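Local coordinates for protein propionate kinase (Francisella tularensis subsp. tularensis, PDB 3KHY) that probably transfers a phosphate group from ATP to acetate or propionate, forming the acyl phosphate, and can run the reaction in reverse, at residues A[195-201]-A[314-320]; A[325-331]-A[350-354]. One frame throughout, in Å; residues are numbered along the deposited sequence.

Contact 1 (A[195-201]-A[314-320]); sequences NVIVAHL and LDALVFT
Asp315 turns its carboxylate back beside its own backbone N (chi1 -70°), which carries OD2 to the backbone of Asn195, while Leu317, with CG anti to its N (chi1 168°), brings CD1 to within 3.7 Å of Ile197 CG2. Ile197 and Leu317 lie on adjacent parallel strands, 196-201 and 316-320, which Asn195 and Asp315 precede, in the mixed sheet of an ASKHA (actin-like ATPase) nucleotide-binding fold. Backbone bonds alternate between the strands: Ile197 and Ala199 each donate to one partner and accept from another, and Leu201 N closes the ladder on Thr320 O. The Val318 N to Ile197 O bond measures 2.7 Å.

Val198, His200, Val318 and Thr320 share the face on which helix 175-188 packs. There Thr320 CG2 reaches Val198 CG1 and lies 3.8 Å from His200 CB, while the His200 ring stacks on His174, a predicted transition-state stabiliser, and its ND1 bonds Ser177. The other face carries Leu317 and Phe319 against helix 328-337; Leu201 CD1 meets the edge of the Phe319 ring, 4.0 Å from Phe319 CD1.

At the start of the pair Asn195 N donates to Asp315 OD2 from above the carboxylate plane, and Asp315 N returns a bond to Asn195 O. Asn195 OD1 accepts from Asp212 N, and a water finishes this end, accepting from Asn195 ND2 and donating to Asp315 OD1 at 2.6 Å.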
# COMPACT_ATOMS: atom_id res chain seq x y z
N ASN A 195 3.65 -21.97 -10.02
CA ASN A 195 2.69 -20.88 -9.95
C ASN A 195 2.31 -20.75 -8.49
O ASN A 195 1.38 -21.41 -8.01
CB ASN A 195 1.46 -21.18 -10.81
CG ASN A 195 1.79 -21.25 -12.28
OD1 ASN A 195 2.28 -20.29 -12.87
ND2 ASN A 195 1.54 -22.41 -12.88
N VAL A 196 3.06 -19.93 -7.78
CA VAL A 196 2.96 -19.93 -6.33
C VAL A 196 3.00 -18.52 -5.77
O VAL A 196 3.48 -17.58 -6.42
CB VAL A 196 4.09 -20.76 -5.67
CG1 VAL A 196 3.90 -22.25 -5.95
CG2 VAL A 196 5.48 -20.28 -6.11
N ILE A 197 2.44 -18.38 -4.59
CA ILE A 197 2.60 -17.17 -3.80
C ILE A 197 3.54 -17.54 -2.67
O ILE A 197 3.30 -18.51 -1.96
CB ILE A 197 1.26 -16.71 -3.23
CG1 ILE A 197 0.33 -16.30 -4.37
CG2 ILE A 197 1.47 -15.56 -2.22
CD1 ILE A 197 -1.14 -16.14 -3.95
N VAL A 198 4.64 -16.81 -2.55
CA VAL A 198 5.66 -17.11 -1.55
C VAL A 198 5.66 -16.01 -0.48
O VAL A 198 5.86 -14.83 -0.78
CB VAL A 198 7.07 -17.23 -2.18
CG1 VAL A 198 8.13 -17.51 -1.09
CG2 VAL A 198 7.10 -18.34 -3.25
N ALA A 199 5.41 -16.42 0.76
CA ALA A 199 5.47 -15.51 1.89
C ALA A 199 6.76 -15.77 2.66
O ALA A 199 6.88 -16.77 3.36
CB ALA A 199 4.26 -15.70 2.79
N HIS A 200 7.73 -14.90 2.49
CA HIS A 200 8.99 -14.97 3.22
C HIS A 200 8.81 -14.16 4.49
O HIS A 200 8.81 -12.93 4.43
CB HIS A 200 10.12 -14.38 2.38
CG HIS A 200 11.45 -14.38 3.07
ND1 HIS A 200 12.51 -15.15 2.64
CD2 HIS A 200 11.89 -13.73 4.17
CE1 HIS A 200 13.54 -14.96 3.44
NE2 HIS A 200 13.19 -14.10 4.37
N LEU A 201 8.64 -14.83 5.62
CA LEU A 201 8.40 -14.15 6.90
C LEU A 201 9.60 -14.42 7.80
O LEU A 201 9.85 -15.56 8.18
CB LEU A 201 7.10 -14.65 7.55
CG LEU A 201 5.88 -14.70 6.62
CD1 LEU A 201 4.65 -15.33 7.30
CD2 LEU A 201 5.53 -13.30 6.10
N LEU A 314 -3.81 -21.66 -8.79
CA LEU A 314 -2.72 -21.50 -7.83
C LEU A 314 -2.16 -22.86 -7.44
O LEU A 314 -2.90 -23.71 -6.97
CB LEU A 314 -3.22 -20.78 -6.57
CG LEU A 314 -2.18 -20.64 -5.45
CD1 LEU A 314 -1.10 -19.66 -5.87
CD2 LEU A 314 -2.83 -20.20 -4.12
N ASP A 315 -0.85 -23.07 -7.62
CA ASP A 315 -0.24 -24.35 -7.24
C ASP A 315 -0.13 -24.48 -5.73
O ASP A 315 -0.48 -25.51 -5.16
CB ASP A 315 1.16 -24.52 -7.84
CG ASP A 315 1.14 -24.72 -9.35
OD1 ASP A 315 0.11 -25.20 -9.88
OD2 ASP A 315 2.16 -24.39 -9.99
N ALA A 316 0.37 -23.43 -5.09
CA ALA A 316 0.51 -23.41 -3.63
C ALA A 316 0.73 -22.01 -3.08
O ALA A 316 1.25 -21.13 -3.78
CB ALA A 316 1.66 -24.30 -3.19
N LEU A 317 0.33 -21.82 -1.83
CA LEU A 317 0.83 -20.71 -1.02
C LEU A 317 2.01 -21.30 -0.25
O LEU A 317 1.87 -22.37 0.34
CB LEU A 317 -0.25 -20.25 -0.05
CG LEU A 317 0.20 -19.28 1.05
CD1 LEU A 317 0.78 -17.99 0.46
CD2 LEU A 317 -0.98 -18.97 1.97
N VAL A 318 3.16 -20.62 -0.28
CA VAL A 318 4.37 -21.17 0.37
C VAL A 318 4.90 -20.25 1.47
O VAL A 318 5.15 -19.07 1.21
CB VAL A 318 5.51 -21.38 -0.66
CG1 VAL A 318 6.71 -22.05 0.01
CG2 VAL A 318 5.01 -22.22 -1.85
N PHE A 319 5.05 -20.78 2.69
CA PHE A 319 5.66 -20.04 3.79
C PHE A 319 7.14 -20.36 3.86
O PHE A 319 7.54 -21.52 3.71
CB PHE A 319 5.04 -20.45 5.15
CG PHE A 319 3.61 -20.00 5.34
CD1 PHE A 319 3.33 -18.69 5.68
CD2 PHE A 319 2.56 -20.91 5.22
CE1 PHE A 319 2.02 -18.27 5.88
CE2 PHE A 319 1.24 -20.50 5.42
CZ PHE A 319 0.97 -19.17 5.75
N THR A 320 7.96 -19.35 4.11
CA THR A 320 9.39 -19.55 4.25
C THR A 320 9.95 -18.45 5.15
O THR A 320 9.20 -17.59 5.62
CB THR A 320 10.10 -19.59 2.88
OG1 THR A 320 11.43 -20.08 3.04
CG2 THR A 320 10.13 -18.18 2.24
O HOH W 1 -0.99 -23.98 -11.89

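Contact 2 (A[325-331]-A[350-354]); sequences ENAANIR and NSNSE
The Arg331 guanidinium presents its edge to Asn350; its plane is turned 74° from that of the amide, and NE and NH2 both reach OD1. NE approaches Asn350 OD1 almost in line with the carbonyl, at 2.8 Å, whereas NH2 reaches the same OD1 from above the amide plane; both bonds lie in the plane of the guanidinium. This side-on grip fixes the rotation of the arginine head. A bend at chi3 (-60°) folds the arginine chain over, and NH2 continues to Ser353 OG at 2.9 Å, with a weak bond to Asn350 O besides.

Asn350 in turn uses the other end of its amide. With CG anti to the backbone N (chi1 -173°), ND2 donates to Ala328 O over 2.9 Å; the acceptor lies close to the amide plane, but the donor stands above the carbonyl plane of Ala328. Both ends of the amide are thus engaged by one helical turn, and Ala328 CB packs 3.7 Å from Asn350 ND2. The positive charge of Arg331 would be expected to polarise the Asn350 carbonyl.

Ser353, with positive phi, is the C' residue of a Schellman motif that ends helix 347-351; its OG, which meets NH2 of Arg331, also lies 3.1 Å from Glu325 O. Arg331 NH1 bonds Gly324 O, in helix 321-326. The contact therefore joins the C-terminal end of helix 347-351 to the first turn of helix 328-337 and to helix 321-326, which follows directly on strand 316-320.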
# COMPACT_ATOMS: atom_id res chain seq x y z
N GLU A 325 9.01 -20.66 8.41
CA GLU A 325 9.44 -22.05 8.52
C GLU A 325 9.11 -22.68 9.88
O GLU A 325 8.94 -23.89 9.98
CB GLU A 325 10.95 -22.17 8.26
CG GLU A 325 11.35 -21.88 6.81
CD GLU A 325 12.85 -21.60 6.64
OE1 GLU A 325 13.67 -22.19 7.38
OE2 GLU A 325 13.20 -20.78 5.77
N ASN A 326 9.01 -21.85 10.90
CA ASN A 326 9.05 -22.33 12.28
C ASN A 326 7.83 -22.01 13.14
O ASN A 326 7.54 -22.73 14.09
CB ASN A 326 10.31 -21.80 12.97
CG ASN A 326 11.57 -22.33 12.32
OD1 ASN A 326 11.78 -23.54 12.27
ND2 ASN A 326 12.41 -21.43 11.80
N ALA A 327 7.12 -20.94 12.80
CA ALA A 327 6.02 -20.47 13.65
C ALA A 327 4.65 -21.08 13.27
O ALA A 327 3.90 -20.48 12.52
CB ALA A 327 5.96 -18.93 13.62
N ALA A 328 4.33 -22.25 13.80
CA ALA A 328 3.06 -22.91 13.45
C ALA A 328 1.86 -22.05 13.80
O ALA A 328 0.87 -22.03 13.08
CB ALA A 328 2.95 -24.30 14.11
N ASN A 329 1.92 -21.36 14.94
CA ASN A 329 0.79 -20.55 15.39
C ASN A 329 0.50 -19.39 14.42
O ASN A 329 -0.65 -19.01 14.19
CB ASN A 329 1.07 -19.99 16.79
CG ASN A 329 2.30 -19.06 16.83
OD1 ASN A 329 3.40 -19.43 16.39
ND2 ASN A 329 2.11 -17.85 17.36
N ILE A 330 1.56 -18.81 13.87
CA ILE A 330 1.41 -17.70 12.94
C ILE A 330 0.85 -18.15 11.59
O ILE A 330 -0.02 -17.50 11.02
CB ILE A 330 2.76 -16.98 12.70
CG1 ILE A 330 3.28 -16.39 14.00
CG2 ILE A 330 2.58 -15.91 11.64
CD1 ILE A 330 2.35 -15.42 14.67
N ARG A 331 1.34 -19.27 11.08
CA ARG A 331 0.78 -19.83 9.86
C ARG A 331 -0.71 -20.16 10.06
O ARG A 331 -1.54 -19.89 9.20
CB ARG A 331 1.56 -21.09 9.45
CG ARG A 331 3.03 -20.83 9.05
CD ARG A 331 3.62 -22.09 8.38
NE ARG A 331 3.58 -23.25 9.29
CZ ARG A 331 4.63 -23.81 9.89
NH1 ARG A 331 5.87 -23.35 9.70
NH2 ARG A 331 4.44 -24.85 10.69
N ASN A 350 0.72 -29.05 10.24
CA ASN A 350 1.26 -27.74 10.60
C ASN A 350 2.21 -27.84 11.80
O ASN A 350 3.26 -27.22 11.82
CB ASN A 350 0.12 -26.75 10.89
CG ASN A 350 0.61 -25.33 11.09
OD1 ASN A 350 1.55 -24.89 10.42
ND2 ASN A 350 -0.03 -24.61 12.01
N SER A 351 1.84 -28.66 12.78
CA SER A 351 2.62 -28.74 14.01
C SER A 351 4.04 -29.21 13.75
O SER A 351 4.96 -28.84 14.48
CB SER A 351 1.94 -29.67 15.04
OG SER A 351 2.08 -31.02 14.66
N ASN A 352 4.24 -30.01 12.71
CA ASN A 352 5.59 -30.41 12.34
C ASN A 352 6.17 -29.68 11.13
O ASN A 352 7.16 -30.13 10.55
CB ASN A 352 5.66 -31.93 12.13
CG ASN A 352 5.66 -32.68 13.45
OD1 ASN A 352 6.39 -32.32 14.37
ND2 ASN A 352 4.83 -33.70 13.55
N SER A 353 5.56 -28.56 10.74
CA SER A 353 6.06 -27.79 9.60
C SER A 353 6.37 -28.69 8.41
O SER A 353 7.45 -28.61 7.82
CB SER A 353 7.31 -26.99 10.00
OG SER A 353 7.03 -26.08 11.06
N GLU A 354 5.43 -29.56 8.05
CA GLU A 354 5.64 -30.48 6.93
C GLU A 354 5.61 -29.77 5.57
O GLU A 354 5.23 -28.61 5.45
CB GLU A 354 4.61 -31.62 6.95
CG GLU A 354 4.67 -32.45 8.22
CD GLU A 354 3.90 -33.75 8.11
OE1 GLU A 354 3.36 -34.05 7.02
OE2 GLU A 354 3.83 -34.48 9.12

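Overall arrangement
Contact 1 leads straight into contact 2: strand 316-320 runs into helix 321-326, whose last residues open the second contact. Their centres are 14 Å apart, and they touch where Phe319 CD2 packs 3.5 Å from Arg331 CD and where Thr320 OG1 and Glu325 OE2 approach to 3.3 Å, a weak hydrogen bond beside stronger ones from Thr320 OG1 to Ile368 O and from Thr370 N to Glu325 OE2. Both hold predicted ATP-binding residues: His200 and Leu201 in contact 1, Glu325 and Asn326 in contact 2. The backbone of Leu201 bonds those of Ile323 and Gly324, consistent with a single nucleotide site between the strand ends and helix 321-326, with contact 2 joining the end of that helix to helices 328-337 and 347-351.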